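Local coordinates for protein nicotinate phosphoribosyltransferase (Saccharomyces cerevisiae, PDB 1VLP) that catalyses ATP-dependent transfer of the phosphoribosyl group from phosphoribosyl diphosphate to nicotinate, giving nicotinate ribonucleotide on the way to NAD, at residues 106-109 / 110-113; 344-347 / 348-352. All blocks are in the same frame, centred on the assembly; numbering follows the deposited sequence. Where two conformers were deposited one is given.

Following the chain from its N terminus, interaction 1 comes first, in the N-terminal part of this NAPRTase-family enzyme. The contact is local, closing one helical turn where the loop after helix 94-101 runs into the short helix 109-112, which passes directly into strand 113-120 at the outer side of the antiparallel sheet. Interaction 2 comes much later, in the part of the chain related to TIM barrels, and joins two successive turns of helix 344-356, between parallel strands 335-338 and 360-365. The two neither nest nor cross; they stand in series, on opposite sides of the chain's centre. The nearest atoms of interaction 1 and interaction 2 are about 31 Å apart.

Interaction 1 (106-109 / 110-113); sequences KLHP and EEQI
The His108 imidazole has the Glu110 carboxylate at its edge, with OE2 near the ring plane and 4.0 Å from His108 CD2. The two planes are 62° apart. Glu111 comes alongside the same ring and points the same way, but its carboxylate is more nearly parallel to the imidazole, 24° off, and its OE1 approaches obliquely, 4.1 Å from His108 CG. Neither carboxylate bonds to a ring nitrogen: His108 ND1 is 4.7 Å from Glu111 OE1.

Glu110 gets there by folding back. Its CG sits between the backbone N and the carbonyl carbon (chi1 75°), and a second bend at chi2 lays the carboxylate beside the backbone just before it, with Glu110 OE1 3.5 Å from Pro109 CD.

His108 is the N-cap of helix 109-112, and its carbonyl oxygen takes two backbone bonds. Gln112 N lies 3.0 Å from His108 O, almost straight beyond the carbonyl, while Glu111 N binds the same oxygen from above the carbonyl plane. Pro109 opens the helix, a place where its missing N-H costs no helical bond. Pro109 O receives Ile113 N at 2.9 Å, just where the chain leaves the helix for strand 113-120. Pro109 CB also meets Ile113 CD1 at 3.8 Å in a small apolar contact, and the side chain of Tyr143 touches the proline too.

Chemically, then, backbone bonds fix this one-turn connection between loop and edge strand, and the acidic side chains add contact without a salt bridge. Two carboxylates so near the imidazole would probably favour its protonated form, and both are also placed near the helix N terminus, where the helix dipole would tend to suit negative charge.

Interaction 2 (344-347 / 348-352); sequences VEKA and ITYSH
Lys346 and Tyr350, one turn apart, run side by side in the same direction, the aliphatic part of the lysine following the ring: Lys346 CB is 3.9 Å from Tyr350 CE2, and CG and CD pass near the phenolic OH. With its CG anti to the carbonyl carbon (chi1 -57°), Tyr350 swings its ring back over the preceding turn, where Lys346 O sits 3.2 Å above one face, offset toward the rim. The lysine's amino end bonds to Ser341 O. The apolar contact proper is Val344 CG1 with Ile348 CD1, 3.9 Å apart, the two side chains lying side by side and pointing the same way.

All this belongs to helix 344-356, the crossover of a beta-alpha-beta unit between parallel strands 335-338 and 360-365. Ala347, Tyr350 and Ser351 touch Phe363 of the second strand, while Val344 and Ala347 meet helix 168-181. The Tyr350 ring also meets that of Tyr338, their planes about 35° apart. An alanine in place of Tyr350 would probably leave the lysine's methylenes without their flat neighbour and open a gap beside Tyr338 and Phe363.

Among the backbone bonds, Tyr350 N to Lys346 O is short, 2.8 Å, and nearly linear at 169°. Thr349 N to Glu345 O is as straight at the hydrogen, though the donor is tilted from the carbonyl plane. His352 N bonds to Ile348 O, and that oxygen lies 3.4 Å from the plane of the His352 ring, over its centre.

Interaction 1 (106-109 / 110-113)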
ATOM      1  N   LYS A 106      16.914 -14.333   1.931  1.00  4.32           N
ATOM      2  CA  LYS A 106      15.641 -14.997   1.873  1.00  5.18           C
ATOM      3  C   LYS A 106      14.767 -14.524   3.008  1.00  5.88           C
ATOM      4  O   LYS A 106      15.258 -13.936   3.977  1.00  6.61           O
ATOM      5  CB  LYS A 106      15.812 -16.516   1.994  1.00  5.70           C
ATOM      6  CG  LYS A 106      16.433 -16.944   3.295  1.00 10.88           C
ATOM      7  CD  LYS A 106      17.005 -18.367   3.212  1.00 24.11           C
ATOM      8  CE  LYS A 106      18.305 -18.509   4.043  1.00 33.52           C
ATOM      9  NZ  LYS A 106      19.515 -17.738   3.556  1.00 34.64           N
ATOM     10  N   LEU A 107      13.487 -14.817   2.889  1.00  2.25           N
ATOM     11  CA  LEU A 107      12.552 -14.631   4.000  1.00  3.17           C
ATOM     12  C   LEU A 107      12.646 -15.850   4.915  1.00  5.00           C
ATOM     13  O   LEU A 107      12.929 -16.986   4.438  1.00  5.06           O
ATOM     14  CB  LEU A 107      11.121 -14.459   3.443  1.00  3.79           C
ATOM     15  CG  LEU A 107      10.849 -13.226   2.580  1.00  7.19           C
ATOM     16  CD1 LEU A 107       9.424 -13.312   2.072  1.00  3.92           C
ATOM     17  CD2 LEU A 107      11.118 -11.941   3.427  1.00  7.98           C
ATOM     18  N   HIS A 108      12.374 -15.631   6.204  1.00  2.16           N
ATOM     19  CA  HIS A 108      12.387 -16.707   7.198  1.00  5.34           C
ATOM     20  C   HIS A 108      11.066 -16.723   7.915  1.00  3.44           C
ATOM     21  O   HIS A 108      10.978 -16.278   9.057  1.00  4.17           O
ATOM     22  CB  HIS A 108      13.542 -16.537   8.210  1.00  5.01           C
ATOM     23  CG  HIS A 108      14.900 -16.407   7.578  1.00  6.71           C
ATOM     24  ND1 HIS A 108      15.378 -15.210   7.075  1.00 21.01           N
ATOM     25  CD2 HIS A 108      15.871 -17.317   7.366  1.00  8.34           C
ATOM     26  CE1 HIS A 108      16.588 -15.395   6.578  1.00 12.26           C
ATOM     27  NE2 HIS A 108      16.900 -16.673   6.723  1.00 11.99           N
ATOM     28  N   PRO A 109       9.981 -17.191   7.242  1.00  4.04           N
ATOM     29  CA  PRO A 109       8.667 -17.121   7.873  1.00  2.00           C
ATOM     30  C   PRO A 109       8.564 -17.882   9.192  1.00  5.20           C
ATOM     31  O   PRO A 109       7.785 -17.491  10.084  1.00  4.87           O
ATOM     32  CB  PRO A 109       7.725 -17.705   6.787  1.00  2.83           C
ATOM     33  CG  PRO A 109       8.562 -18.419   5.860  1.00  2.32           C
ATOM     34  CD  PRO A 109       9.913 -17.788   5.901  1.00  4.08           C
ATOM     35  N   GLU A 110       9.324 -18.979   9.317  1.00  6.20           N
ATOM     36  CA  GLU A 110       9.289 -19.793  10.512  1.00  9.26           C
ATOM     37  C   GLU A 110       9.761 -19.039  11.779  1.00 10.68           C
ATOM     38  O   GLU A 110       9.305 -19.337  12.874  1.00 14.32           O
ATOM     39  CB  GLU A 110      10.091 -21.082  10.278  1.00  8.29           C
ATOM     40  CG  GLU A 110      11.640 -20.929  10.296  1.00 14.23           C
ATOM     41  CD  GLU A 110      12.270 -20.288   9.048  1.00 21.91           C
ATOM     42  OE1 GLU A 110      11.560 -19.990   8.040  1.00 16.56           O
ATOM     43  OE2 GLU A 110      13.513 -20.116   9.087  1.00 31.79           O
ATOM     44  N   GLU A 111      10.642 -18.065  11.603  1.00  9.16           N
ATOM     45  CA  GLU A 111      11.153 -17.218  12.672  1.00 11.45           C
ATOM     46  C   GLU A 111      10.383 -15.926  12.801  1.00 10.99           C
ATOM     47  O   GLU A 111      10.152 -15.470  13.905  1.00 11.72           O
ATOM     48  CB  GLU A 111      12.616 -16.854  12.392  1.00 13.71           C
ATOM     49  CG  GLU A 111      13.611 -18.038  12.437  1.00 23.46           C
ATOM     50  CD  GLU A 111      15.077 -17.617  12.155  1.00 22.51           C
ATOM     51  OE1 GLU A 111      15.316 -16.503  11.611  1.00 32.77           O
ATOM     52  OE2 GLU A 111      15.991 -18.417  12.478  1.00 42.33           O
ATOM     53  N   GLN A 112       9.931 -15.359  11.683  1.00  6.22           N
ATOM     54  CA  GLN A 112       9.280 -14.041  11.681  1.00  5.45           C
ATOM     55  C   GLN A 112       7.767 -14.055  11.915  1.00  4.18           C
ATOM     56  O   GLN A 112       7.249 -13.110  12.504  1.00  6.46           O
ATOM     57  CB  GLN A 112       9.532 -13.309  10.377  1.00  4.23           C
ATOM     58  CG  GLN A 112      10.568 -12.213  10.464  1.00 15.30           C
ATOM     59  CD  GLN A 112      11.942 -12.740  10.833  1.00 19.79           C
ATOM     60  OE1 GLN A 112      12.312 -12.722  12.007  1.00 22.28           O
ATOM     61  NE2 GLN A 112      12.710 -13.195   9.833  1.00  6.57           N
ATOM     62  N   ILE A 113       7.060 -15.060  11.389  1.00  3.33           N
ATOM     63  CA  ILE A 113       5.583 -15.104  11.512  1.00  4.06           C
ATOM     64  C   ILE A 113       5.174 -15.958  12.689  1.00  5.47           C
ATOM     65  O   ILE A 113       5.616 -17.121  12.806  1.00  5.79           O
ATOM     66  CB  ILE A 113       4.903 -15.667  10.239  1.00  3.29           C
ATOM     67  CG1 ILE A 113       5.359 -14.899   9.011  1.00  2.13           C
ATOM     68  CG2 ILE A 113       3.411 -15.643  10.377  1.00  5.20           C
ATOM     69  CD1 ILE A 113       4.796 -15.473   7.683  1.00  3.23           C
TER

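Interaction 2 (344-347 / 348-352)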
ATOM      1  N   VAL A 344     -14.508   5.219  -9.511  1.00  4.73           N
ATOM      2  CA  VAL A 344     -14.406   6.088 -10.667  1.00  7.23           C
ATOM      3  C   VAL A 344     -15.074   7.428 -10.439  1.00  5.24           C
ATOM      4  O   VAL A 344     -14.538   8.499 -10.788  1.00  4.32           O
ATOM      5  CB  VAL A 344     -15.005   5.387 -11.926  1.00  5.99           C
ATOM      6  CG1 VAL A 344     -15.150   6.384 -13.091  1.00  6.89           C
ATOM      7  CG2 VAL A 344     -14.126   4.201 -12.339  1.00  8.54           C
ATOM      8  N   GLU A 345     -16.265   7.408  -9.827  1.00  6.22           N
ATOM      9  CA  GLU A 345     -17.004   8.660  -9.639  1.00  9.02           C
ATOM     10  C   GLU A 345     -16.247   9.603  -8.701  1.00  7.73           C
ATOM     11  O   GLU A 345     -16.198  10.831  -8.956  1.00  6.57           O
ATOM     12  CB  GLU A 345     -18.430   8.381  -9.104  1.00  8.79           C
ATOM     13  CG  GLU A 345     -19.465   8.090 -10.200  1.00 14.48           C
ATOM     14  CD  GLU A 345     -20.748   7.415  -9.665  1.00 17.98           C
ATOM     15  OE1 GLU A 345     -20.739   6.892  -8.522  1.00 36.82           O
ATOM     16  OE2 GLU A 345     -21.751   7.389 -10.390  1.00 19.05           O
ATOM     17  N   LYS A 346     -15.723   9.067  -7.597  1.00  6.74           N
ATOM     18  CA  LYS A 346     -14.878   9.875  -6.672  1.00  6.39           C
ATOM     19  C   LYS A 346     -13.638  10.455  -7.370  1.00  3.31           C
ATOM     20  O   LYS A 346     -13.371  11.649  -7.254  1.00  4.65           O
ATOM     21  CB  LYS A 346     -14.437   9.074  -5.461  1.00  7.38           C
ATOM     22  CG  LYS A 346     -15.534   8.800  -4.417  1.00 12.00           C
ATOM     23  CD  LYS A 346     -14.933   7.841  -3.420  1.00 17.40           C
ATOM     24  CE  LYS A 346     -15.802   7.535  -2.238  1.00 33.90           C
ATOM     25  NZ  LYS A 346     -15.005   6.681  -1.299  1.00 26.44           N
ATOM     26  N   ALA A 347     -12.923   9.634  -8.131  1.00  4.16           N
ATOM     27  CA  ALA A 347     -11.764  10.115  -8.905  1.00  4.14           C
ATOM     28  C   ALA A 347     -12.153  11.323  -9.775  1.00  5.95           C
ATOM     29  O   ALA A 347     -11.495  12.378  -9.787  1.00  3.94           O
ATOM     30  CB  ALA A 347     -11.187   9.006  -9.764  1.00  5.05           C
ATOM     31  N   ILE A 348     -13.265  11.211 -10.489  1.00  2.35           N
ATOM     32  CA  ILE A 348     -13.730  12.330 -11.311  1.00  4.29           C
ATOM     33  C   ILE A 348     -14.035  13.609 -10.502  1.00  2.99           C
ATOM     34  O   ILE A 348     -13.581  14.722 -10.826  1.00  3.57           O
ATOM     35  CB  ILE A 348     -14.924  11.878 -12.191  1.00  4.75           C
ATOM     36  CG1 ILE A 348     -14.443  10.864 -13.207  1.00  9.06           C
ATOM     37  CG2 ILE A 348     -15.544  13.033 -12.960  1.00 10.85           C
ATOM     38  CD1 ILE A 348     -15.567  10.157 -13.934  1.00  8.52           C
ATOM     39  N   THR A 349     -14.801  13.441  -9.442  1.00  3.68           N
ATOM     40  CA  THR A 349     -15.076  14.545  -8.533  1.00  6.36           C
ATOM     41  C   THR A 349     -13.821  15.229  -7.991  1.00  2.51           C
ATOM     42  O   THR A 349     -13.756  16.471  -7.934  1.00  4.42           O
ATOM     43  CB  THR A 349     -15.889  14.052  -7.340  1.00  8.88           C
ATOM     44  OG1 THR A 349     -17.110  13.497  -7.834  1.00  7.46           O
ATOM     45  CG2 THR A 349     -16.195  15.209  -6.389  1.00  9.02           C
ATOM     46  N   TYR A 350     -12.878  14.429  -7.522  1.00  2.00           N
ATOM     47  CA  TYR A 350     -11.626  14.954  -6.969  1.00  4.01           C
ATOM     48  C   TYR A 350     -10.740  15.580  -8.061  1.00  2.76           C
ATOM     49  O   TYR A 350     -10.042  16.609  -7.806  1.00  2.18           O
ATOM     50  CB  TYR A 350     -10.862  13.859  -6.177  1.00  3.84           C
ATOM     51  CG  TYR A 350     -11.654  13.241  -5.054  1.00  6.37           C
ATOM     52  CD1 TYR A 350     -12.751  13.908  -4.484  1.00 10.24           C
ATOM     53  CD2 TYR A 350     -11.283  12.011  -4.533  1.00 11.09           C
ATOM     54  CE1 TYR A 350     -13.503  13.323  -3.458  1.00 15.74           C
ATOM     55  CE2 TYR A 350     -12.027  11.416  -3.520  1.00 13.08           C
ATOM     56  CZ  TYR A 350     -13.129  12.089  -2.992  1.00 16.46           C
ATOM     57  OH  TYR A 350     -13.849  11.537  -1.957  1.00 21.76           O
ATOM     58  N   SER A 351     -10.802  15.046  -9.269  0.50  2.00           N
ATOM     59  CA  SER A 351     -10.078  15.662 -10.364  0.50  2.00           C
ATOM     60  C   SER A 351     -10.560  17.104 -10.638  0.50  2.00           C
ATOM     61  O   SER A 351      -9.781  17.989 -10.920  0.50  2.00           O
ATOM     62  CB  SER A 351     -10.186  14.809 -11.631  0.50  3.99           C
ATOM     63  OG  SER A 351     -11.436  14.972 -12.279  0.50  2.00           O
ATOM     64  N   HIS A 352     -11.859  17.310 -10.511  1.00  2.00           N
ATOM     65  CA  HIS A 352     -12.451  18.659 -10.606  1.00  4.81           C
ATOM     66  C   HIS A 352     -11.974  19.600  -9.512  1.00  2.66           C
ATOM     67  O   HIS A 352     -11.616  20.765  -9.782  1.00  5.41           O
ATOM     68  CB  HIS A 352     -13.963  18.553 -10.563  1.00  9.33           C
ATOM     69  CG  HIS A 352     -14.529  17.869 -11.774  1.00 10.26           C
ATOM     70  ND1 HIS A 352     -15.817  17.366 -11.829  1.00 15.01           N
ATOM     71  CD2 HIS A 352     -13.955  17.574 -12.967  1.00 20.82           C
ATOM     72  CE1 HIS A 352     -16.011  16.812 -13.015  1.00 19.82           C
ATOM     73  NE2 HIS A 352     -14.894  16.918 -13.720  1.00 16.72           N
TER